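Local coordinates for protein CCMAN5 (Cellulosimicrobium cellulans, PDB 2XSG) that hydrolyses alpha-mannosidic linkages as a GH92-family mannosidase and enables mannose-6-phosphate modification of yeast-produced lysosomal enzymes, probably by removing a capping mannose, at residues D26-A30 with V39-T43; T208-T213 with L238-D244; L307-F311 with P692-S696; Q465-S469 with L484-A488. All coordinates share one frame. Residues are numbered along the deposited sequence.

In the fold
Contacts 1 and 2 follow one another in the family 92 N-terminal domain, their centres about 25 Å apart; contact 1 lies where strand 40-44 begins, contact 2 at a far end of the beta-sandwich. Contact 3 then ties helix 306-318 to the loop before strand 696-700, bridging about 380 residues, and contact 4, a helical hairpin, is nested inside that long loop, about 38 Å away between centres. Contacts 2 and 4 lie on opposite sides of the chain's centre, about 62 Å apart between centres. The four thus sample a two-part enzyme: a beta-rich domain beside a largely helical catalytic domain, with contact 3 joining parts of the latter that lie far apart in sequence.

Contact 1 of 4, residues D26-A30 with V39-T43; sequences DMPAA and VNPRT
Residues 26-30 run as an irregular, mostly extended loop, with Pro28 as the exception (phi/psi -85/6), and meet the beginning of strand 40-44 in a single antiparallel bridge. Ala30 and Val39 form a hydrogen-bonded pair with CA atoms 5.0 Å apart: Ala30 N donates to Val39 O at 3.0 Å and Val39 N to Ala30 O at 3.0 Å. One residue back, Ala29 CA comes within 3.3 Å of Val39 O in a CA-H...O contact, and its CA is 3.9 Å from that of Asn40. This bridge closes the eight-residue loop between the segments. The side chains then fill in around it. Val39 CB lies 4.3 Å from Ala30 CB; Val39 is in t, and both side chains pack on Val138 of strand 133-140. Pro28 and Pro41, both C-gamma endo, touch at 3.8 Å between their CG atoms. The side chain of Asn40 (chi1 t) ends nearer segment 26-30 than it starts. Met27 starts toward the strand, but its p, t, p conformation leads the sulfur end away, and its side chain ends about 12 Å from a bound buffer molecule, B3P. Asp26 continues toward the catalytic domain, its OD2 hydrogen-bonding Asn661, the sequence neighbour of calcium ligand Asp662. Chemically, two peptide hydrogen bonds fix the register of a buried junction, while small apolar side chains and facing prolines pack it.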
loop_
_atom_site.group_PDB
_atom_site.type_symbol
_atom_site.label_atom_id
_atom_site.label_comp_id
_atom_site.label_asym_id
_atom_site.label_seq_id
_atom_site.Cartn_x
_atom_site.Cartn_y
_atom_site.Cartn_z
ATOM N N ASP A 26 6.733 3.572 -5.939
ATOM C CA ASP A 26 6.696 2.122 -6.077
ATOM C C ASP A 26 8.004 1.577 -6.644
ATOM O O ASP A 26 8.865 2.335 -7.119
ATOM C CB ASP A 26 5.514 1.705 -6.952
ATOM C CG ASP A 26 4.208 1.707 -6.191
ATOM O OD1 ASP A 26 4.191 1.312 -4.980
ATOM O OD2 ASP A 26 3.200 2.110 -6.794
ATOM N N MET A 27 8.147 0.262 -6.589
ATOM C CA MET A 27 9.406 -0.385 -6.936
ATOM C C MET A 27 9.247 -1.385 -8.087
ATOM O O MET A 27 8.209 -2.021 -8.210
ATOM C CB MET A 27 9.974 -1.100 -5.701
ATOM C CG MET A 27 9.141 -2.293 -5.222
ATOM S SD MET A 27 9.670 -2.866 -3.596
ATOM C CE MET A 27 8.869 -1.622 -2.557
ATOM N N PRO A 28 10.289 -1.539 -8.922
ATOM C CA PRO A 28 10.267 -2.616 -9.906
ATOM C C PRO A 28 10.763 -3.957 -9.326
ATOM O O PRO A 28 10.903 -4.931 -10.061
ATOM C CB PRO A 28 11.239 -2.114 -10.966
ATOM C CG PRO A 28 12.283 -1.387 -10.155
ATOM C CD PRO A 28 11.524 -0.731 -9.012
ATOM N N ALA A 29 11.010 -3.996 -8.017
ATOM C CA ALA A 29 11.597 -5.166 -7.326
ATOM C C ALA A 29 10.959 -6.511 -7.657
ATOM O O ALA A 29 9.724 -6.623 -7.776
ATOM C CB ALA A 29 11.565 -4.953 -5.814
ATOM N N ALA A 30 11.796 -7.534 -7.776
ATOM C CA ALA A 30 11.291 -8.897 -7.916
ATOM C C ALA A 30 10.649 -9.314 -6.591
ATOM O O ALA A 30 11.281 -9.231 -5.531
ATOM C CB ALA A 30 12.414 -9.863 -8.303
ATOM N N VAL A 39 13.411 -7.852 -4.003
ATOM C CA VAL A 39 14.767 -7.748 -4.528
ATOM C C VAL A 39 14.768 -6.568 -5.499
ATOM O O VAL A 39 14.415 -6.709 -6.678
ATOM C CB VAL A 39 15.237 -9.040 -5.201
ATOM C CG1 VAL A 39 16.751 -9.049 -5.335
ATOM C CG2 VAL A 39 14.766 -10.264 -4.423
ATOM N N ASN A 40 15.130 -5.407 -4.962
ATOM C CA ASN A 40 14.989 -4.126 -5.663
ATOM C C ASN A 40 16.330 -3.615 -6.131
ATOM O O ASN A 40 17.237 -3.441 -5.305
ATOM C CB ASN A 40 14.360 -3.076 -4.743
ATOM C CG ASN A 40 13.746 -1.902 -5.509
ATOM O OD1 ASN A 40 13.854 -0.751 -5.080
ATOM N ND2 ASN A 40 13.114 -2.187 -6.650
ATOM N N PRO A 41 16.464 -3.352 -7.452
ATOM C CA PRO A 41 17.653 -2.660 -7.908
ATOM C C PRO A 41 17.751 -1.317 -7.192
ATOM O O PRO A 41 16.718 -0.758 -6.836
ATOM C CB PRO A 41 17.368 -2.432 -9.411
ATOM C CG PRO A 41 15.850 -2.533 -9.540
ATOM C CD PRO A 41 15.511 -3.598 -8.554
ATOM N N ARG A 42 18.970 -0.816 -6.977
ATOM C CA ARG A 42 19.175 0.498 -6.370
ATOM C C ARG A 42 19.831 1.473 -7.325
ATOM O O ARG A 42 20.979 1.279 -7.712
ATOM C CB ARG A 42 20.045 0.382 -5.114
ATOM C CG ARG A 42 20.000 1.618 -4.205
ATOM C CD ARG A 42 20.516 1.242 -2.800
ATOM N NE ARG A 42 20.191 2.234 -1.766
ATOM C CZ ARG A 42 19.006 2.351 -1.162
ATOM N NH1 ARG A 42 17.996 1.567 -1.515
ATOM N NH2 ARG A 42 18.821 3.283 -0.223
ATOM N N THR A 43 19.136 2.543 -7.685
ATOM C CA THR A 43 19.751 3.526 -8.584
ATOM C C THR A 43 20.713 4.447 -7.831
ATOM O O THR A 43 20.672 4.534 -6.605
ATOM C CB THR A 43 18.721 4.355 -9.397
ATOM O OG1 THR A 43 17.876 5.104 -8.522
ATOM C CG2 THR A 43 17.871 3.455 -10.275
#

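Contact 2 of 4, residues T208-T213 with L238-D244; sequences TLQPAT and LTFDPAD
This contact sits at the end of the N-terminal beta-sandwich, of the galactose mutarotase-like type, where the chain passes from one sheet to the other. Thr208 ends strand 198-208 of one sheet; after the turn through Leu209, Gln210 and Pro211, strand 212-217 joins the second sheet and pairs antiparallel with strand 235-240. Thr213 and Thr239 are a hydrogen-bonded pair, CA atoms 5.3 Å apart: Thr213 N donates to Thr239 O at 2.9 Å and Thr239 N to Thr213 O at 3.0 Å. Ala212 lies beside Phe240, CA to CA 4.7 Å. These two project from the sheet face opposite to that of the two threonines. Phe240 (chi1 m, chi2 84°) plugs the space between the sheets: Ala212 CB stands over its ring face in a CH-pi contact, 4.0 Å from the Phe240 centroid, and Thr208 CG2 meets the edge, 3.7 Å from Phe240 CZ. Thr208 CG2 also lies 3.8 Å from Leu238 CD1 (Leu238 m, t), while Leu159 of the adjacent strand and Ile248 of strand 248-255 in the other sheet pack on Phe240. Beyond the strand, Asp241 (chi1 t) forms an Asx turn, OD2 accepting from Ala243 N at 2.9 Å, into the 3-10 segment 242-244. Asp244 OD2 comes back to within 3.8 Å of Gln210 CB. Thr208, in p, braces the crossing turn by donating from OG1 to Gln210 O at 2.7 Å.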
loop_
_atom_site.group_PDB
_atom_site.type_symbol
_atom_site.label_atom_id
_atom_site.label_comp_id
_atom_site.label_asym_id
_atom_site.label_seq_id
_atom_site.Cartn_x
_atom_site.Cartn_y
_atom_site.Cartn_z
ATOM N N THR A 208 26.339 -18.759 -1.459
ATOM C CA THR A 208 26.766 -18.764 -2.854
ATOM C C THR A 208 26.527 -20.177 -3.378
ATOM O O THR A 208 26.367 -21.128 -2.591
ATOM C CB THR A 208 28.262 -18.378 -3.028
ATOM O OG1 THR A 208 29.091 -19.403 -2.480
ATOM C CG2 THR A 208 28.583 -17.037 -2.338
ATOM N N LEU A 209 26.468 -20.302 -4.697
ATOM C CA LEU A 209 26.315 -21.595 -5.332
ATOM C C LEU A 209 27.629 -22.048 -5.977
ATOM O O LEU A 209 27.724 -23.178 -6.464
ATOM C CB LEU A 209 25.167 -21.561 -6.360
ATOM C CG LEU A 209 23.802 -21.156 -5.791
ATOM C CD1 LEU A 209 22.793 -20.981 -6.915
ATOM C CD2 LEU A 209 23.291 -22.182 -4.767
ATOM N N GLN A 210 28.625 -21.162 -5.971
ATOM C CA GLN A 210 29.987 -21.458 -6.448
ATOM C C GLN A 210 30.981 -21.198 -5.331
ATOM O O GLN A 210 30.635 -20.500 -4.362
ATOM C CB GLN A 210 30.336 -20.615 -7.689
ATOM C CG GLN A 210 29.584 -21.036 -8.944
ATOM C CD GLN A 210 28.132 -20.583 -8.931
ATOM O OE1 GLN A 210 27.247 -21.263 -9.459
ATOM N NE2 GLN A 210 27.880 -19.431 -8.326
ATOM N N PRO A 211 32.192 -21.805 -5.406
ATOM C CA PRO A 211 33.166 -21.585 -4.338
ATOM C C PRO A 211 33.606 -20.121 -4.292
ATOM O O PRO A 211 33.719 -19.454 -5.337
ATOM C CB PRO A 211 34.349 -22.485 -4.729
ATOM C CG PRO A 211 33.760 -23.539 -5.605
ATOM C CD PRO A 211 32.613 -22.888 -6.326
ATOM N N ALA A 212 33.835 -19.630 -3.080
ATOM C CA ALA A 212 34.205 -18.234 -2.888
ATOM C C ALA A 212 35.090 -18.111 -1.663
ATOM O O ALA A 212 35.029 -18.955 -0.774
ATOM C CB ALA A 212 32.943 -17.360 -2.736
ATOM N N THR A 213 35.941 -17.085 -1.636
ATOM C CA THR A 213 36.625 -16.703 -0.412
ATOM C C THR A 213 35.965 -15.411 0.064
ATOM O O THR A 213 35.201 -14.790 -0.670
ATOM C CB THR A 213 38.154 -16.499 -0.588
ATOM O OG1 THR A 213 38.396 -15.526 -1.612
ATOM C CG2 THR A 213 38.868 -17.838 -0.921
ATOM N N LEU A 238 32.553 -11.231 -1.161
ATOM C CA LEU A 238 32.749 -12.571 -1.704
ATOM C C LEU A 238 33.546 -12.458 -2.989
ATOM O O LEU A 238 33.219 -11.638 -3.836
ATOM C CB LEU A 238 31.392 -13.227 -2.005
ATOM C CG LEU A 238 30.430 -13.398 -0.818
ATOM C CD1 LEU A 238 28.965 -13.432 -1.275
ATOM C CD2 LEU A 238 30.784 -14.643 0.019
ATOM N N THR A 239 34.579 -13.281 -3.129
ATOM C CA THR A 239 35.412 -13.305 -4.332
ATOM C C THR A 239 35.412 -14.722 -4.912
ATOM O O THR A 239 35.639 -15.709 -4.187
ATOM C CB THR A 239 36.850 -12.810 -4.047
ATOM O OG1 THR A 239 36.796 -11.503 -3.456
ATOM C CG2 THR A 239 37.673 -12.727 -5.336
ATOM N N PHE A 240 35.137 -14.797 -6.213
ATOM C CA PHE A 240 35.000 -16.054 -6.942
ATOM C C PHE A 240 36.180 -16.302 -7.888
ATOM O O PHE A 240 36.954 -15.393 -8.190
ATOM C CB PHE A 240 33.677 -16.064 -7.727
ATOM C CG PHE A 240 32.478 -15.830 -6.868
ATOM C CD1 PHE A 240 32.081 -14.529 -6.532
ATOM C CD2 PHE A 240 31.766 -16.908 -6.342
ATOM C CE1 PHE A 240 30.968 -14.313 -5.706
ATOM C CE2 PHE A 240 30.653 -16.696 -5.520
ATOM C CZ PHE A 240 30.254 -15.400 -5.206
ATOM N N ASP A 241 36.307 -17.546 -8.343
ATOM C CA ASP A 241 37.296 -17.888 -9.357
ATOM C C ASP A 241 36.889 -17.352 -10.745
ATOM O O ASP A 241 35.721 -17.475 -11.135
ATOM C CB ASP A 241 37.478 -19.406 -9.425
ATOM C CG ASP A 241 38.785 -19.798 -10.085
ATOM O OD1 ASP A 241 39.755 -20.093 -9.350
ATOM O OD2 ASP A 241 38.870 -19.766 -11.334
ATOM N N PRO A 242 37.850 -16.791 -11.504
ATOM C CA PRO A 242 37.576 -16.361 -12.879
ATOM C C PRO A 242 36.935 -17.451 -13.739
ATOM O O PRO A 242 36.209 -17.130 -14.662
ATOM C CB PRO A 242 38.970 -16.017 -13.421
ATOM C CG PRO A 242 39.711 -15.562 -12.211
ATOM C CD PRO A 242 39.243 -16.488 -11.119
ATOM N N ALA A 243 37.186 -18.721 -13.433
ATOM C CA ALA A 243 36.560 -19.806 -14.200
ATOM C C ALA A 243 35.021 -19.844 -14.055
ATOM O O ALA A 243 34.315 -20.382 -14.911
ATOM C CB ALA A 243 37.170 -21.147 -13.823
ATOM N N ASP A 244 34.502 -19.241 -12.989
ATOM C CA ASP A 244 33.056 -19.222 -12.754
ATOM C C ASP A 244 32.362 -17.954 -13.241
ATOM O O ASP A 244 31.171 -17.767 -13.000
ATOM C CB ASP A 244 32.770 -19.406 -11.270
ATOM C CG ASP A 244 32.868 -20.837 -10.846
ATOM O OD1 ASP A 244 32.343 -21.711 -11.571
ATOM O OD2 ASP A 244 33.465 -21.089 -9.787
#

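Contact 3 of 4, residues L307-F311 with P692-S696; sequences LQRLF and PFFDS
One turn of helix 306-318 offers a shallow groove between Leu307 and Phe311, four residues apart and joined by the helical bond from Phe311 N to Leu307 O of 2.8 Å. Into it the irregular segment 692-696 pushes the ring of Phe694 (chi1 m, chi2 -63°). Phe694 CE1 comes to 3.8 Å from Leu307 CG and Phe694 CZ to 4.0 Å from Phe311 CB. The backbones stay well apart, Leu307 CA being 8.7 Å from Phe693 CA, and no hydrogen bond crosses; shape does the work. Phe311, in t, turns a face toward the edge of Phe694 in an offset edge-to-face pair, centroids 5.8 Å apart and planes at 85°. In return Leu307 (t, p) lies against both loop phenylalanines, its CD1 4.0 Å from Phe693 CD2. Gln308 borders the groove, its N 4.3 Å from Phe694 CE1. This is plain hydrophobic core packing in the catalytic domain, joining residues far apart in sequence. Helices 604-616 and 665-675 pack on Leu307 and Phe693, and Ile295 of strand 293-296 touches Phe311 and Phe694; just beyond, Asp695 and Ser696 face Asp296 in a classic beta bulge leading into strand 696-700.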
loop_
_atom_site.group_PDB
_atom_site.type_symbol
_atom_site.label_atom_id
_atom_site.label_comp_id
_atom_site.label_asym_id
_atom_site.label_seq_id
_atom_site.Cartn_x
_atom_site.Cartn_y
_atom_site.Cartn_z
ATOM N N LEU A 307 -5.758 0.245 -20.602
ATOM C CA LEU A 307 -6.601 0.225 -19.427
ATOM C C LEU A 307 -6.584 -1.179 -18.786
ATOM O O LEU A 307 -6.561 -1.309 -17.548
ATOM C CB LEU A 307 -8.014 0.685 -19.777
ATOM C CG LEU A 307 -9.015 0.892 -18.653
ATOM C CD1 LEU A 307 -8.508 1.924 -17.621
ATOM C CD2 LEU A 307 -10.358 1.289 -19.291
ATOM N N GLN A 308 -6.560 -2.222 -19.613
ATOM C CA GLN A 308 -6.448 -3.594 -19.091
ATOM C C GLN A 308 -5.069 -3.826 -18.425
ATOM O O GLN A 308 -4.976 -4.472 -17.368
ATOM C CB GLN A 308 -6.772 -4.625 -20.201
ATOM C CG GLN A 308 -6.285 -6.041 -19.986
ATOM C CD GLN A 308 -7.224 -7.115 -20.578
ATOM O OE1 GLN A 308 -8.047 -6.837 -21.462
ATOM N NE2 GLN A 308 -7.105 -8.336 -20.078
ATOM N N ARG A 309 -4.012 -3.287 -19.038
ATOM C CA ARG A 309 -2.674 -3.371 -18.447
ATOM C C ARG A 309 -2.610 -2.602 -17.119
ATOM O O ARG A 309 -2.007 -3.062 -16.137
ATOM C CB ARG A 309 -1.628 -2.838 -19.419
ATOM C CG ARG A 309 -1.241 -3.819 -20.498
ATOM C CD ARG A 309 -0.745 -3.087 -21.728
ATOM N NE ARG A 309 0.138 -3.916 -22.535
ATOM C CZ ARG A 309 -0.262 -4.811 -23.434
ATOM N NH1 ARG A 309 -1.560 -5.031 -23.657
ATOM N NH2 ARG A 309 0.644 -5.504 -24.109
ATOM N N LEU A 310 -3.243 -1.430 -17.103
ATOM C CA LEU A 310 -3.328 -0.612 -15.905
ATOM C C LEU A 310 -4.048 -1.373 -14.815
ATOM O O LEU A 310 -3.562 -1.434 -13.693
ATOM C CB LEU A 310 -4.070 0.689 -16.165
ATOM C CG LEU A 310 -3.269 1.941 -16.408
ATOM C CD1 LEU A 310 -4.266 3.079 -16.676
ATOM C CD2 LEU A 310 -2.317 2.275 -15.227
ATOM N N PHE A 311 -5.194 -1.978 -15.139
ATOM C CA PHE A 311 -5.875 -2.816 -14.157
ATOM C C PHE A 311 -4.956 -3.881 -13.538
ATOM O O PHE A 311 -4.849 -3.969 -12.301
ATOM C CB PHE A 311 -7.128 -3.469 -14.741
ATOM C CG PHE A 311 -7.848 -4.327 -13.772
ATOM C CD1 PHE A 311 -8.725 -3.764 -12.847
ATOM C CD2 PHE A 311 -7.625 -5.699 -13.736
ATOM C CE1 PHE A 311 -9.365 -4.558 -11.922
ATOM C CE2 PHE A 311 -8.259 -6.497 -12.802
ATOM C CZ PHE A 311 -9.139 -5.926 -11.897
ATOM N N PRO A 692 -18.419 0.717 -13.650
ATOM C CA PRO A 692 -17.560 -0.403 -14.058
ATOM C C PRO A 692 -16.915 -0.142 -15.418
ATOM O O PRO A 692 -17.612 0.267 -16.355
ATOM C CB PRO A 692 -18.514 -1.609 -14.150
ATOM C CG PRO A 692 -19.799 -1.196 -13.538
ATOM C CD PRO A 692 -19.780 0.293 -13.260
ATOM N N PHE A 693 -15.605 -0.383 -15.522
ATOM C CA PHE A 693 -14.835 -0.041 -16.728
ATOM C C PHE A 693 -15.017 -1.015 -17.873
ATOM O O PHE A 693 -14.907 -0.620 -19.023
ATOM C CB PHE A 693 -13.316 -0.002 -16.475
ATOM C CG PHE A 693 -12.861 0.951 -15.404
ATOM C CD1 PHE A 693 -13.744 1.808 -14.750
ATOM C CD2 PHE A 693 -11.505 1.017 -15.097
ATOM C CE1 PHE A 693 -13.289 2.673 -13.780
ATOM C CE2 PHE A 693 -11.038 1.875 -14.120
ATOM C CZ PHE A 693 -11.930 2.712 -13.461
ATOM N N PHE A 694 -15.235 -2.288 -17.556
ATOM C CA PHE A 694 -15.091 -3.355 -18.553
ATOM C C PHE A 694 -16.399 -4.053 -18.899
ATOM O O PHE A 694 -17.330 -4.096 -18.086
ATOM C CB PHE A 694 -14.047 -4.372 -18.085
ATOM C CG PHE A 694 -12.707 -3.754 -17.750
ATOM C CD1 PHE A 694 -11.957 -3.114 -18.720
ATOM C CD2 PHE A 694 -12.202 -3.811 -16.464
ATOM C CE1 PHE A 694 -10.716 -2.539 -18.405
ATOM C CE2 PHE A 694 -10.967 -3.239 -16.142
ATOM C CZ PHE A 694 -10.226 -2.614 -17.112
ATOM N N ASP A 695 -16.459 -4.596 -20.111
ATOM C CA ASP A 695 -17.645 -5.305 -20.595
ATOM C C ASP A 695 -18.049 -6.432 -19.651
ATOM O O ASP A 695 -19.225 -6.606 -19.370
ATOM C CB ASP A 695 -17.415 -5.853 -22.009
ATOM C CG ASP A 695 -17.101 -4.764 -22.995
ATOM O OD1 ASP A 695 -16.115 -4.037 -22.751
ATOM O OD2 ASP A 695 -17.845 -4.626 -23.998
ATOM N N SER A 696 -17.063 -7.188 -19.175
ATOM C CA SER A 696 -17.281 -8.220 -18.174
ATOM C C SER A 696 -16.076 -8.265 -17.228
ATOM O O SER A 696 -14.924 -8.183 -17.681
ATOM C CB SER A 696 -17.483 -9.589 -18.846
ATOM O OG SER A 696 -17.673 -10.616 -17.876
#

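Contact 4 of 4, residues Q465-S469 with L484-A488; sequences QYGLS and LREQA
Gln465 and Leu484 lose the most surface where helices 455-474 and 478-495 pack as an antiparallel hairpin; the axes of segments 465-469 and 484-488 approach to 8.2 Å, with a signed crossing angle of -162°. Leu484 (m, t) lies against the other helix: its CB is 3.8 Å from Gln465 O and 3.8 Å from Ser469 CB, its CD2 3.8 Å from Gln465 CG, and its CD1 3.9 Å from Leu468 CB. Gln465 (m, t) stretches across to donate from NE2 to Gln487 OE1 at 2.8 Å, while water 1 links Gln465 OE1 (2.5 Å) to Gln487 O (2.7 Å). Ser469, in p, donates from OG to Tyr466 O at 2.6 Å; water 2 joins this OG to Arg485 NH1, 2.7 Å from each, and Asp473 forms a salt bridge with Arg485. Such hairpins build the (alpha/alpha)6 barrel of GH92 catalytic domains. Helix 427-438 flanks the pair, Leu434 touching Leu468 and Tyr431 touching Leu484.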
loop_
_atom_site.group_PDB
_atom_site.type_symbol
_atom_site.label_atom_id
_atom_site.label_comp_id
_atom_site.label_asym_id
_atom_site.label_seq_id
_atom_site.Cartn_x
_atom_site.Cartn_y
_atom_site.Cartn_z
ATOM N N GLN A 465 -14.011 5.207 16.996
ATOM C CA GLN A 465 -15.004 4.789 17.982
ATOM C C GLN A 465 -16.163 4.026 17.352
ATOM O O GLN A 465 -16.642 3.025 17.932
ATOM C CB GLN A 465 -15.504 5.975 18.806
ATOM C CG GLN A 465 -14.470 6.556 19.760
ATOM C CD GLN A 465 -15.008 7.773 20.502
ATOM O OE1 GLN A 465 -15.713 8.585 19.921
ATOM N NE2 GLN A 465 -14.701 7.883 21.795
ATOM N N TYR A 466 -16.598 4.457 16.168
ATOM C CA TYR A 466 -17.523 3.626 15.407
ATOM C C TYR A 466 -16.961 2.194 15.258
ATOM O O TYR A 466 -17.659 1.220 15.521
ATOM C CB TYR A 466 -17.898 4.219 14.017
ATOM C CG TYR A 466 -18.556 3.162 13.145
ATOM C CD1 TYR A 466 -19.867 2.739 13.392
ATOM C CD2 TYR A 466 -17.834 2.525 12.128
ATOM C CE1 TYR A 466 -20.454 1.719 12.621
ATOM C CE2 TYR A 466 -18.404 1.518 11.358
ATOM C CZ TYR A 466 -19.709 1.119 11.607
ATOM O OH TYR A 466 -20.262 0.126 10.842
ATOM N N GLY A 467 -15.702 2.070 14.832
ATOM C CA GLY A 467 -15.085 0.750 14.632
ATOM C C GLY A 467 -14.988 -0.070 15.910
ATOM O O GLY A 467 -15.326 -1.251 15.938
ATOM N N LEU A 468 -14.523 0.566 16.974
ATOM C CA LEU A 468 -14.483 -0.067 18.280
ATOM C C LEU A 468 -15.877 -0.536 18.713
ATOM O O LEU A 468 -16.024 -1.624 19.311
ATOM C CB LEU A 468 -13.921 0.914 19.282
ATOM C CG LEU A 468 -12.836 0.562 20.278
ATOM C CD1 LEU A 468 -11.755 -0.353 19.733
ATOM C CD2 LEU A 468 -12.243 1.903 20.755
ATOM N N SER A 469 -16.894 0.260 18.394
ATOM C CA SER A 469 -18.267 -0.093 18.775
ATOM C C SER A 469 -18.707 -1.439 18.175
ATOM O O SER A 469 -19.354 -2.241 18.846
ATOM C CB SER A 469 -19.249 1.032 18.416
ATOM O OG SER A 469 -19.696 0.917 17.087
ATOM N N LEU A 484 -19.765 4.126 22.945
ATOM C CA LEU A 484 -18.906 4.375 21.777
ATOM C C LEU A 484 -19.672 5.004 20.604
ATOM O O LEU A 484 -19.237 6.012 20.041
ATOM C CB LEU A 484 -18.147 3.094 21.371
ATOM C CG LEU A 484 -16.947 2.793 22.284
ATOM C CD1 LEU A 484 -16.525 1.344 22.217
ATOM C CD2 LEU A 484 -15.775 3.753 21.964
ATOM N N ARG A 485 -20.823 4.431 20.260
ATOM C CA ARG A 485 -21.679 4.988 19.206
ATOM C C ARG A 485 -22.153 6.414 19.510
ATOM O O ARG A 485 -22.204 7.261 18.613
ATOM C CB ARG A 485 -22.885 4.085 18.982
ATOM C CG ARG A 485 -22.569 2.819 18.214
ATOM C CD ARG A 485 -23.851 2.219 17.719
ATOM N NE ARG A 485 -24.618 1.683 18.828
ATOM C CZ ARG A 485 -24.466 0.455 19.295
ATOM N NH1 ARG A 485 -23.566 -0.356 18.746
ATOM N NH2 ARG A 485 -25.195 0.043 20.320
ATOM N N GLU A 486 -22.485 6.672 20.775
ATOM C CA GLU A 486 -22.831 8.013 21.225
ATOM C C GLU A 486 -21.660 8.972 20.965
ATOM O O GLU A 486 -21.829 9.988 20.300
ATOM C CB GLU A 486 -23.227 8.024 22.714
ATOM C CG GLU A 486 -23.318 9.443 23.361
ATOM C CD GLU A 486 -24.385 10.362 22.735
ATOM O OE1 GLU A 486 -25.372 9.871 22.150
ATOM O OE2 GLU A 486 -24.248 11.601 22.857
ATOM N N GLN A 487 -20.477 8.631 21.475
ATOM C CA GLN A 487 -19.293 9.471 21.252
ATOM C C GLN A 487 -18.939 9.662 19.780
ATOM O O GLN A 487 -18.534 10.751 19.369
ATOM C CB GLN A 487 -18.107 8.976 22.078
ATOM C CG GLN A 487 -18.344 9.199 23.561
ATOM C CD GLN A 487 -17.104 9.025 24.401
ATOM O OE1 GLN A 487 -15.972 9.163 23.915
ATOM N NE2 GLN A 487 -17.306 8.716 25.679
ATOM N N ALA A 488 -19.145 8.616 18.985
ATOM C CA ALA A 488 -18.884 8.663 17.543
ATOM C C ALA A 488 -19.814 9.612 16.788
ATOM O O ALA A 488 -19.480 10.050 15.702
ATOM C CB ALA A 488 -18.958 7.270 16.931
HETATM O O HOH W 1 -15.937 10.670 18.551
HETATM O O HOH W 2 -22.058 -0.338 16.474
#